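Local structure of HD domain-containing protein (Aquifex aeolicus, 2HEK) at residues 62-73 with 146-154; 73-84 with 132-140. The protein binds zinc and GDP at well-separated sites and, as an HD-domain protein, may act as a dGTP triphosphohydrolase, although its function is not established. All coordinates share one frame; numbering follows the deposited sequence.

Overall arrangement
Four helices of the HD domain illustrate how two pairs of consecutive helices can be knitted into one bundle. Helices 51-69 and 74-82 follow each other in the chain, as do helices 128-139 and 145-155. Contact 1 joins the first of these helices to the last, and contact 2 joins the two inner ones, so contact 2 is nested within the loop closed by contact 1. Their centres lie about 10 Å apart, and they share E73. Salt bridges E63-K78 and E147-R136 tie them together further. Both pairings lead toward the metal site: I154 ends contact 1 about 7 Å from the zinc ion, and H84 ends contact 2 about 4 Å from it, side chain to metal.

Contact 1 of 2, residues 62-73 with 146-154; sequences TERICESLKVKE and EEKLLSEII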
loop_
_atom_site.group_PDB
_atom_site.type_symbol
_atom_site.label_atom_id
_atom_site.label_comp_id
_atom_site.label_asym_id
_atom_site.label_seq_id
_atom_site.Cartn_x
_atom_site.Cartn_y
_atom_site.Cartn_z
ATOM N N THR A 62 4.134 2.670 21.963
ATOM C CA THR A 62 4.979 2.779 23.154
ATOM C C THR A 62 5.805 1.509 23.336
ATOM O O THR A 62 6.996 1.607 23.611
ATOM C CB THR A 62 4.146 3.049 24.425
ATOM O OG1 THR A 62 3.387 4.260 24.224
ATOM C CG2 THR A 62 5.069 3.233 25.639
ATOM N N GLU A 63 5.169 0.342 23.201
ATOM C CA GLU A 63 5.874 -0.965 23.249
ATOM C C GLU A 63 7.046 -1.002 22.289
ATOM O O GLU A 63 8.190 -1.364 22.666
ATOM C CB GLU A 63 4.915 -2.118 22.933
ATOM C CG GLU A 63 5.472 -3.559 23.175
ATOM C CD GLU A 63 4.329 -4.567 23.198
ATOM O OE1 GLU A 63 3.612 -4.685 22.170
ATOM O OE2 GLU A 63 4.117 -5.227 24.256
ATOM N N ARG A 64 6.773 -0.623 21.040
ATOM C CA ARG A 64 7.769 -0.634 19.985
ATOM C C ARG A 64 8.942 0.274 20.320
ATOM O O ARG A 64 10.114 -0.124 20.187
ATOM C CB ARG A 64 7.117 -0.202 18.650
ATOM C CG ARG A 64 6.209 -1.255 18.025
ATOM C CD ARG A 64 7.026 -2.346 17.320
ATOM N NE ARG A 64 6.188 -3.240 16.502
ATOM C CZ ARG A 64 5.643 -4.383 16.928
ATOM N NH1 ARG A 64 5.837 -4.803 18.175
ATOM N NH2 ARG A 64 4.898 -5.116 16.100
ATOM N N ILE A 65 8.651 1.496 20.763
ATOM C CA ILE A 65 9.726 2.458 21.066
ATOM C C ILE A 65 10.564 1.959 22.267
ATOM O O ILE A 65 11.787 2.064 22.247
ATOM C CB ILE A 65 9.177 3.870 21.385
ATOM C CG1 ILE A 65 8.546 4.539 20.133
ATOM C CG2 ILE A 65 10.290 4.766 21.983
ATOM C CD1 ILE A 65 7.650 5.767 20.463
ATOM N N CYS A 66 9.912 1.419 23.297
ATOM C CA CYS A 66 10.644 0.815 24.445
ATOM C C CYS A 66 11.551 -0.343 23.994
ATOM O O CYS A 66 12.691 -0.476 24.466
ATOM C CB CYS A 66 9.663 0.323 25.515
ATOM S SG CYS A 66 8.909 1.697 26.380
ATOM N N GLU A 67 11.050 -1.182 23.097
ATOM C CA GLU A 67 11.879 -2.234 22.469
ATOM C C GLU A 67 13.115 -1.692 21.732
ATOM O O GLU A 67 14.232 -2.218 21.902
ATOM C CB GLU A 67 11.035 -3.159 21.570
ATOM C CG GLU A 67 10.060 -4.021 22.359
ATOM C CD GLU A 67 8.993 -4.770 21.517
ATOM O OE1 GLU A 67 8.939 -4.608 20.269
ATOM O OE2 GLU A 67 8.181 -5.517 22.137
ATOM N N SER A 68 12.933 -0.644 20.935
ATOM C CA SER A 68 14.051 -0.034 20.207
ATOM C C SER A 68 15.039 0.636 21.163
ATOM O O SER A 68 16.258 0.576 20.964
ATOM C CB SER A 68 13.549 0.979 19.176
ATOM O OG SER A 68 14.608 1.807 18.694
ATOM N N LEU A 69 14.507 1.285 22.196
ATOM C CA LEU A 69 15.337 2.046 23.115
ATOM C C LEU A 69 15.858 1.238 24.312
ATOM O O LEU A 69 16.650 1.768 25.105
ATOM C CB LEU A 69 14.604 3.292 23.591
ATOM C CG LEU A 69 14.260 4.376 22.569
ATOM C CD1 LEU A 69 13.574 5.513 23.320
ATOM C CD2 LEU A 69 15.490 4.882 21.820
ATOM N N LYS A 70 15.415 -0.015 24.438
ATOM C CA LYS A 70 15.830 -0.923 25.516
ATOM C C LYS A 70 15.521 -0.331 26.897
ATOM O O LYS A 70 16.376 -0.320 27.809
ATOM C CB LYS A 70 17.317 -1.276 25.398
ATOM C CG LYS A 70 17.636 -2.210 24.234
ATOM C CD LYS A 70 19.086 -2.687 24.300
ATOM C CE LYS A 70 20.029 -1.715 23.606
ATOM N NZ LYS A 70 19.958 -1.888 22.118
ATOM N N VAL A 71 14.291 0.152 27.023
ATOM C CA VAL A 71 13.809 0.817 28.218
ATOM C C VAL A 71 13.500 -0.241 29.283
ATOM O O VAL A 71 12.842 -1.241 29.003
ATOM C CB VAL A 71 12.552 1.682 27.885
ATOM C CG1 VAL A 71 11.756 2.020 29.134
ATOM C CG2 VAL A 71 12.982 2.942 27.154
ATOM N N LYS A 72 14.019 -0.013 30.489
ATOM C CA LYS A 72 13.847 -0.902 31.637
ATOM C C LYS A 72 12.375 -0.978 32.050
ATOM O O LYS A 72 11.780 -2.062 32.130
ATOM C CB LYS A 72 14.721 -0.369 32.795
ATOM C CG LYS A 72 14.899 -1.279 34.000
ATOM C CD LYS A 72 16.047 -0.749 34.893
ATOM C CE LYS A 72 16.021 -1.381 36.299
ATOM N NZ LYS A 72 17.212 -1.013 37.156
ATOM N N GLU A 73 11.779 0.181 32.275
ATOM C CA GLU A 73 10.429 0.244 32.818
ATOM C C GLU A 73 9.395 0.207 31.698
ATOM O O GLU A 73 8.519 1.064 31.637
ATOM C CB GLU A 73 10.252 1.538 33.640
ATOM C CG GLU A 73 11.278 1.735 34.807
ATOM C CD GLU A 73 10.773 2.786 35.766
ATOM O OE1 GLU A 73 9.761 2.519 36.460
ATOM O OE2 GLU A 73 11.328 3.907 35.783
ATOM N N GLU A 146 14.502 10.093 35.053
ATOM C CA GLU A 146 13.856 8.865 34.597
ATOM C C GLU A 146 12.434 9.173 34.148
ATOM O O GLU A 146 12.034 8.763 33.062
ATOM C CB GLU A 146 13.876 7.777 35.680
ATOM C CG GLU A 146 13.101 6.471 35.339
ATOM C CD GLU A 146 13.689 5.607 34.191
ATOM O OE1 GLU A 146 14.572 6.057 33.408
ATOM O OE2 GLU A 146 13.234 4.448 34.065
ATOM N N GLU A 147 11.681 9.908 34.968
ATOM C CA GLU A 147 10.324 10.238 34.614
ATOM C C GLU A 147 10.291 11.068 33.334
ATOM O O GLU A 147 9.386 10.897 32.530
ATOM C CB GLU A 147 9.609 10.963 35.717
ATOM C CG GLU A 147 9.253 10.064 36.951
ATOM C CD GLU A 147 8.619 10.873 38.092
ATOM O OE1 GLU A 147 8.123 11.989 37.833
ATOM O OE2 GLU A 147 8.599 10.394 39.260
ATOM N N LYS A 148 11.271 11.952 33.153
ATOM C CA LYS A 148 11.308 12.802 31.961
ATOM C C LYS A 148 11.557 11.968 30.702
ATOM O O LYS A 148 10.874 12.168 29.703
ATOM C CB LYS A 148 12.326 13.950 32.086
ATOM C CG LYS A 148 12.378 14.890 30.854
ATOM C CD LYS A 148 13.485 15.921 31.019
ATOM C CE LYS A 148 13.508 16.955 29.899
ATOM N NZ LYS A 148 14.619 17.992 30.151
ATOM N N LEU A 149 12.507 11.035 30.746
ATOM C CA LEU A 149 12.739 10.155 29.592
ATOM C C LEU A 149 11.460 9.387 29.226
ATOM O O LEU A 149 11.091 9.290 28.050
ATOM C CB LEU A 149 13.890 9.156 29.857
ATOM C CG LEU A 149 14.134 8.048 28.826
ATOM C CD1 LEU A 149 14.547 8.638 27.455
ATOM C CD2 LEU A 149 15.190 7.057 29.299
ATOM N N LEU A 150 10.804 8.816 30.238
ATOM C CA LEU A 150 9.645 7.984 29.999
ATOM C C LEU A 150 8.523 8.825 29.455
ATOM O O LEU A 150 7.825 8.391 28.532
ATOM C CB LEU A 150 9.211 7.218 31.289
ATOM C CG LEU A 150 10.206 6.175 31.833
ATOM C CD1 LEU A 150 9.615 5.417 33.024
ATOM C CD2 LEU A 150 10.587 5.171 30.722
ATOM N N SER A 151 8.367 10.037 30.004
ATOM C CA SER A 151 7.322 10.942 29.558
ATOM C C SER A 151 7.543 11.389 28.103
ATOM O O SER A 151 6.574 11.510 27.344
ATOM C CB SER A 151 7.257 12.162 30.457
ATOM O OG SER A 151 6.102 12.897 30.144
ATOM N N GLU A 152 8.811 11.602 27.723
ATOM C CA GLU A 152 9.201 11.947 26.333
ATOM C C GLU A 152 8.780 10.854 25.344
ATOM O O GLU A 152 8.400 11.153 24.205
ATOM C CB GLU A 152 10.718 12.131 26.209
ATOM C CG GLU A 152 11.219 13.465 26.705
ATOM C CD GLU A 152 12.749 13.652 26.585
ATOM O OE1 GLU A 152 13.489 12.769 26.081
ATOM O OE2 GLU A 152 13.215 14.710 27.049
ATOM N N ILE A 153 8.862 9.598 25.782
ATOM C CA ILE A 153 8.492 8.475 24.926
ATOM C C ILE A 153 7.026 8.590 24.467
ATOM O O ILE A 153 6.702 8.255 23.331
ATOM C CB ILE A 153 8.806 7.114 25.589
ATOM C CG1 ILE A 153 10.335 6.918 25.681
ATOM C CG2 ILE A 153 8.077 5.926 24.841
ATOM C CD1 ILE A 153 10.775 5.644 26.460
ATOM N N ILE A 154 6.173 9.110 25.330
ATOM C CA ILE A 154 4.756 9.266 25.039
ATOM C C ILE A 154 4.366 10.634 24.472
ATOM O O ILE A 154 3.635 10.684 23.473
ATOM C CB ILE A 154 3.873 8.974 26.264
ATOM C CG1 ILE A 154 4.048 7.524 26.721
ATOM C CG2 ILE A 154 2.360 9.201 25.921
ATOM C CD1 ILE A 154 3.575 7.396 28.168
HETATM O O HOH W 1 13.665 3.099 32.006
#
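In the helical bundle of the HD domain, helix 51-69 and the turn after it receive helix 145-155, chiefly through I153, which enters as a knob into the hole formed by T62, I65, C66 and L69. The axes of segments 62-69 and 146-154 run at 130° to each other, 10.5 Å apart at closest approach. I153 divides its work between two branches. CG2, anti to the backbone N, meets I65 CG2 at 3.8 Å, while CD1, carried on the other branch, reaches V71 CG2 at 3.6 Å; in both cases the two side chains slide past each other in opposite directions. The other methyl of V71, CG1, rests on L150 CD2 at 3.7 Å, so this valine bridges two successive turns of the opposing helix.

Beyond the apolar zone, E73 and E146 arrive from opposite directions with carboxylate planes only 8° apart, and E73 OE2 lies 2.6 Å from E146 OE2. L150 CD1 approaches the same E73 oxygen at 3.6 Å, and a water donates to E146 OE2. E73 has its stronger polar partner in R133 of helix 128-139. One of the two acids probably holds a proton and donates it to the other, and R133, bonded to E73, would be expected to favour the ionised form of that residue, which would make E146 the likelier holder, although the geometry does not settle it.

Contact 2 of 2, residues 73-84 with 132-140; sequences EKELVKLAGLLH and ERLVRITLG
With CG anti to the carbonyl carbon (chi1 -66°) and a bend at chi3 (70°), R133 turns its guanidinium end-on to E73, which extends beyond CG to meet it. The planar groups lie 6° apart, and each carboxylate oxygen uses its syn lone pair: R133 NH1 donates to E73 OE1 at 2.9 Å and R133 NH2 to E73 OE2 at 2.7 Å, both nearly straight. L76 CD2 packs obliquely against the guanidinium, 3.6 Å from R133 NH1, which also pairs with D130.

Farther along, L134 CD1 meets L76 CD1 at 3.9 Å, and A80 CB sits 3.8 Å from I137 CG2. The small alanine lets the backbones close in, to 5.1 Å between A80 CA and T138 CA. Here T138 OG1 donates to A80 O at 2.7 Å, from above the carbonyl plane. H84, whose CB lies 3.5 Å from T138 OG1, belongs to the probable H...HD...D motif beside the zinc-binding D85 and D161.

The paired bonds hold the arginine and carboxylate nearly coplanar, and the positive charge probably eases the crowding of acids around E73. At the metal-facing end, the threonine hydroxyl fastens helix 128-139 directly to the backbone leading into H84.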
loop_
_atom_site.group_PDB
_atom_site.type_symbol
_atom_site.label_atom_id
_atom_site.label_comp_id
_atom_site.label_asym_id
_atom_site.label_seq_id
_atom_site.Cartn_x
_atom_site.Cartn_y
_atom_site.Cartn_z
ATOM N N GLU A 73 11.779 0.181 32.275
ATOM C CA GLU A 73 10.429 0.244 32.818
ATOM C C GLU A 73 9.395 0.207 31.698
ATOM O O GLU A 73 8.519 1.064 31.637
ATOM C CB GLU A 73 10.252 1.538 33.640
ATOM C CG GLU A 73 11.278 1.735 34.807
ATOM C CD GLU A 73 10.773 2.786 35.766
ATOM O OE1 GLU A 73 9.761 2.519 36.460
ATOM O OE2 GLU A 73 11.328 3.907 35.783
ATOM N N LYS A 74 9.520 -0.759 30.804
ATOM C CA LYS A 74 8.646 -0.843 29.620
ATOM C C LYS A 74 7.163 -0.971 29.986
ATOM O O LYS A 74 6.318 -0.236 29.461
ATOM C CB LYS A 74 9.105 -1.998 28.719
ATOM C CG LYS A 74 8.187 -2.271 27.486
ATOM C CD LYS A 74 8.829 -3.254 26.483
ATOM C CE LYS A 74 9.126 -4.619 27.099
ATOM N NZ LYS A 74 9.395 -5.632 26.014
ATOM N N GLU A 75 6.823 -1.879 30.890
ATOM C CA GLU A 75 5.394 -2.101 31.156
ATOM C C GLU A 75 4.744 -0.842 31.701
ATOM O O GLU A 75 3.622 -0.492 31.334
ATOM C CB GLU A 75 5.154 -3.303 32.078
ATOM C CG GLU A 75 3.646 -3.541 32.396
ATOM C CD GLU A 75 2.801 -3.982 31.178
ATOM O OE1 GLU A 75 3.350 -4.196 30.050
ATOM O OE2 GLU A 75 1.580 -4.132 31.373
ATOM N N LEU A 76 5.474 -0.113 32.538
ATOM C CA LEU A 76 4.863 1.037 33.195
ATOM C C LEU A 76 4.594 2.140 32.174
ATOM O O LEU A 76 3.550 2.785 32.222
ATOM C CB LEU A 76 5.770 1.569 34.320
ATOM C CG LEU A 76 5.201 2.798 35.011
ATOM C CD1 LEU A 76 3.998 2.377 35.869
ATOM C CD2 LEU A 76 6.267 3.476 35.851
ATOM N N VAL A 77 5.558 2.379 31.272
ATOM C CA VAL A 77 5.390 3.437 30.275
ATOM C C VAL A 77 4.306 3.011 29.273
ATOM O O VAL A 77 3.554 3.854 28.818
ATOM C CB VAL A 77 6.727 3.862 29.605
ATOM C CG1 VAL A 77 7.290 2.774 28.767
ATOM C CG2 VAL A 77 6.538 5.108 28.702
ATOM N N LYS A 78 4.197 1.709 28.976
ATOM C CA LYS A 78 3.154 1.221 28.064
ATOM C C LYS A 78 1.809 1.514 28.677
ATOM O O LYS A 78 0.874 1.985 27.989
ATOM C CB LYS A 78 3.267 -0.286 27.792
ATOM C CG LYS A 78 4.380 -0.656 26.771
ATOM C CD LYS A 78 4.691 -2.154 26.838
ATOM C CE LYS A 78 3.410 -3.041 26.692
ATOM N NZ LYS A 78 3.755 -4.521 26.839
ATOM N N LEU A 79 1.688 1.256 29.976
ATOM C CA LEU A 79 0.395 1.553 30.603
ATOM C C LEU A 79 0.155 3.047 30.674
ATOM O O LEU A 79 -0.978 3.482 30.527
ATOM C CB LEU A 79 0.239 0.863 31.988
ATOM C CG LEU A 79 0.274 -0.678 31.978
ATOM C CD1 LEU A 79 0.123 -1.304 33.411
ATOM C CD2 LEU A 79 -0.777 -1.262 31.016
ATOM N N ALA A 80 1.202 3.855 30.903
ATOM C CA ALA A 80 1.020 5.306 30.869
ATOM C C ALA A 80 0.491 5.733 29.485
ATOM O O ALA A 80 -0.361 6.630 29.385
ATOM C CB ALA A 80 2.362 6.027 31.188
ATOM N N GLY A 81 1.016 5.100 28.422
ATOM C CA GLY A 81 0.536 5.357 27.040
ATOM C C GLY A 81 -0.930 4.957 26.920
ATOM O O GLY A 81 -1.765 5.739 26.465
ATOM N N LEU A 82 -1.257 3.741 27.341
ATOM C CA LEU A 82 -2.643 3.249 27.310
ATOM C C LEU A 82 -3.697 4.176 27.963
ATOM O O LEU A 82 -4.810 4.358 27.419
ATOM C CB LEU A 82 -2.685 1.846 27.935
ATOM C CG LEU A 82 -4.006 1.067 27.799
ATOM C CD1 LEU A 82 -4.274 0.643 26.313
ATOM C CD2 LEU A 82 -4.025 -0.175 28.746
ATOM N N LEU A 83 -3.349 4.806 29.103
ATOM C CA LEU A 83 -4.349 5.562 29.866
ATOM C C LEU A 83 -4.311 7.054 29.578
ATOM O O LEU A 83 -5.036 7.833 30.191
ATOM C CB LEU A 83 -4.149 5.294 31.370
ATOM C CG LEU A 83 -4.173 3.798 31.736
ATOM C CD1 LEU A 83 -3.909 3.620 33.214
ATOM C CD2 LEU A 83 -5.517 3.146 31.369
ATOM N N HIS A 84 -3.461 7.440 28.625
ATOM C CA HIS A 84 -3.212 8.845 28.320
ATOM C C HIS A 84 -4.453 9.661 28.017
ATOM O O HIS A 84 -4.479 10.840 28.291
ATOM C CB HIS A 84 -2.248 8.974 27.142
ATOM C CG HIS A 84 -1.733 10.368 26.947
ATOM N ND1 HIS A 84 -2.192 11.199 25.947
ATOM C CD2 HIS A 84 -0.806 11.081 27.630
ATOM C CE1 HIS A 84 -1.567 12.365 26.018
ATOM N NE2 HIS A 84 -0.718 12.317 27.029
ATOM N N GLU A 132 1.823 7.025 41.150
ATOM C CA GLU A 132 2.015 8.484 41.057
ATOM C C GLU A 132 2.962 8.817 39.920
ATOM O O GLU A 132 2.794 9.842 39.299
ATOM C CB GLU A 132 2.552 9.105 42.357
ATOM C CG GLU A 132 1.694 8.837 43.589
ATOM C CD GLU A 132 0.311 9.473 43.510
ATOM O OE1 GLU A 132 0.165 10.613 42.995
ATOM O OE2 GLU A 132 -0.656 8.831 43.968
ATOM N N ARG A 133 3.963 7.966 39.671
ATOM C CA ARG A 133 4.921 8.189 38.578
ATOM C C ARG A 133 4.246 8.012 37.208
ATOM O O ARG A 133 4.445 8.830 36.325
ATOM C CB ARG A 133 6.117 7.235 38.709
ATOM C CG ARG A 133 6.955 7.542 39.964
ATOM C CD ARG A 133 8.041 6.531 40.183
ATOM N NE ARG A 133 9.130 6.605 39.192
ATOM C CZ ARG A 133 9.442 5.654 38.311
ATOM N NH1 ARG A 133 8.716 4.546 38.215
ATOM N NH2 ARG A 133 10.485 5.828 37.497
ATOM N N LEU A 134 3.439 6.952 37.062
ATOM C CA LEU A 134 2.607 6.770 35.868
ATOM C C LEU A 134 1.776 8.022 35.553
ATOM O O LEU A 134 1.720 8.467 34.412
ATOM C CB LEU A 134 1.687 5.555 36.032
ATOM C CG LEU A 134 0.784 5.186 34.829
ATOM C CD1 LEU A 134 0.455 3.722 34.947
ATOM C CD2 LEU A 134 -0.497 5.971 34.841
ATOM N N VAL A 135 1.123 8.580 36.559
ATOM C CA VAL A 135 0.332 9.807 36.367
ATOM C C VAL A 135 1.173 10.984 35.836
ATOM O O VAL A 135 0.796 11.641 34.876
ATOM C CB VAL A 135 -0.404 10.213 37.657
ATOM C CG1 VAL A 135 -0.961 11.646 37.517
ATOM C CG2 VAL A 135 -1.515 9.209 37.958
ATOM N N ARG A 136 2.323 11.235 36.445
ATOM C CA ARG A 136 3.223 12.309 36.000
ATOM C C ARG A 136 3.720 12.081 34.581
ATOM O O ARG A 136 3.765 13.001 33.788
ATOM C CB ARG A 136 4.430 12.432 36.958
ATOM C CG ARG A 136 4.049 13.128 38.272
ATOM C CD ARG A 136 5.261 13.596 39.109
ATOM N NE ARG A 136 6.048 12.477 39.620
ATOM C CZ ARG A 136 5.751 11.832 40.759
ATOM N NH1 ARG A 136 4.686 12.165 41.466
ATOM N NH2 ARG A 136 6.492 10.845 41.165
ATOM N N ILE A 137 4.133 10.855 34.302
ATOM C CA ILE A 137 4.636 10.454 33.008
ATOM C C ILE A 137 3.555 10.704 31.942
ATOM O O ILE A 137 3.810 11.360 30.917
ATOM C CB ILE A 137 5.103 8.986 33.046
ATOM C CG1 ILE A 137 6.406 8.901 33.850
ATOM C CG2 ILE A 137 5.302 8.365 31.583
ATOM C CD1 ILE A 137 6.705 7.542 34.356
ATOM N N THR A 138 2.341 10.246 32.217
ATOM C CA THR A 138 1.278 10.402 31.243
ATOM C C THR A 138 0.830 11.855 31.052
ATOM O O THR A 138 0.360 12.213 29.975
ATOM C CB THR A 138 0.075 9.452 31.481
ATOM O OG1 THR A 138 -0.521 9.166 30.205
ATOM C CG2 THR A 138 -0.968 10.068 32.432
ATOM N N LEU A 139 0.974 12.698 32.074
ATOM C CA LEU A 139 0.559 14.089 31.921
ATOM C C LEU A 139 1.662 14.974 31.403
ATOM O O LEU A 139 1.452 16.172 31.229
ATOM C CB LEU A 139 0.043 14.670 33.237
ATOM C CG LEU A 139 -1.139 13.963 33.871
ATOM C CD1 LEU A 139 -1.476 14.660 35.183
ATOM C CD2 LEU A 139 -2.311 13.972 32.938
ATOM N N GLY A 140 2.834 14.409 31.180
ATOM C CA GLY A 140 4.007 15.219 30.825
ATOM C C GLY A 140 4.471 16.174 31.942
ATOM O O GLY A 140 4.905 17.296 31.663
#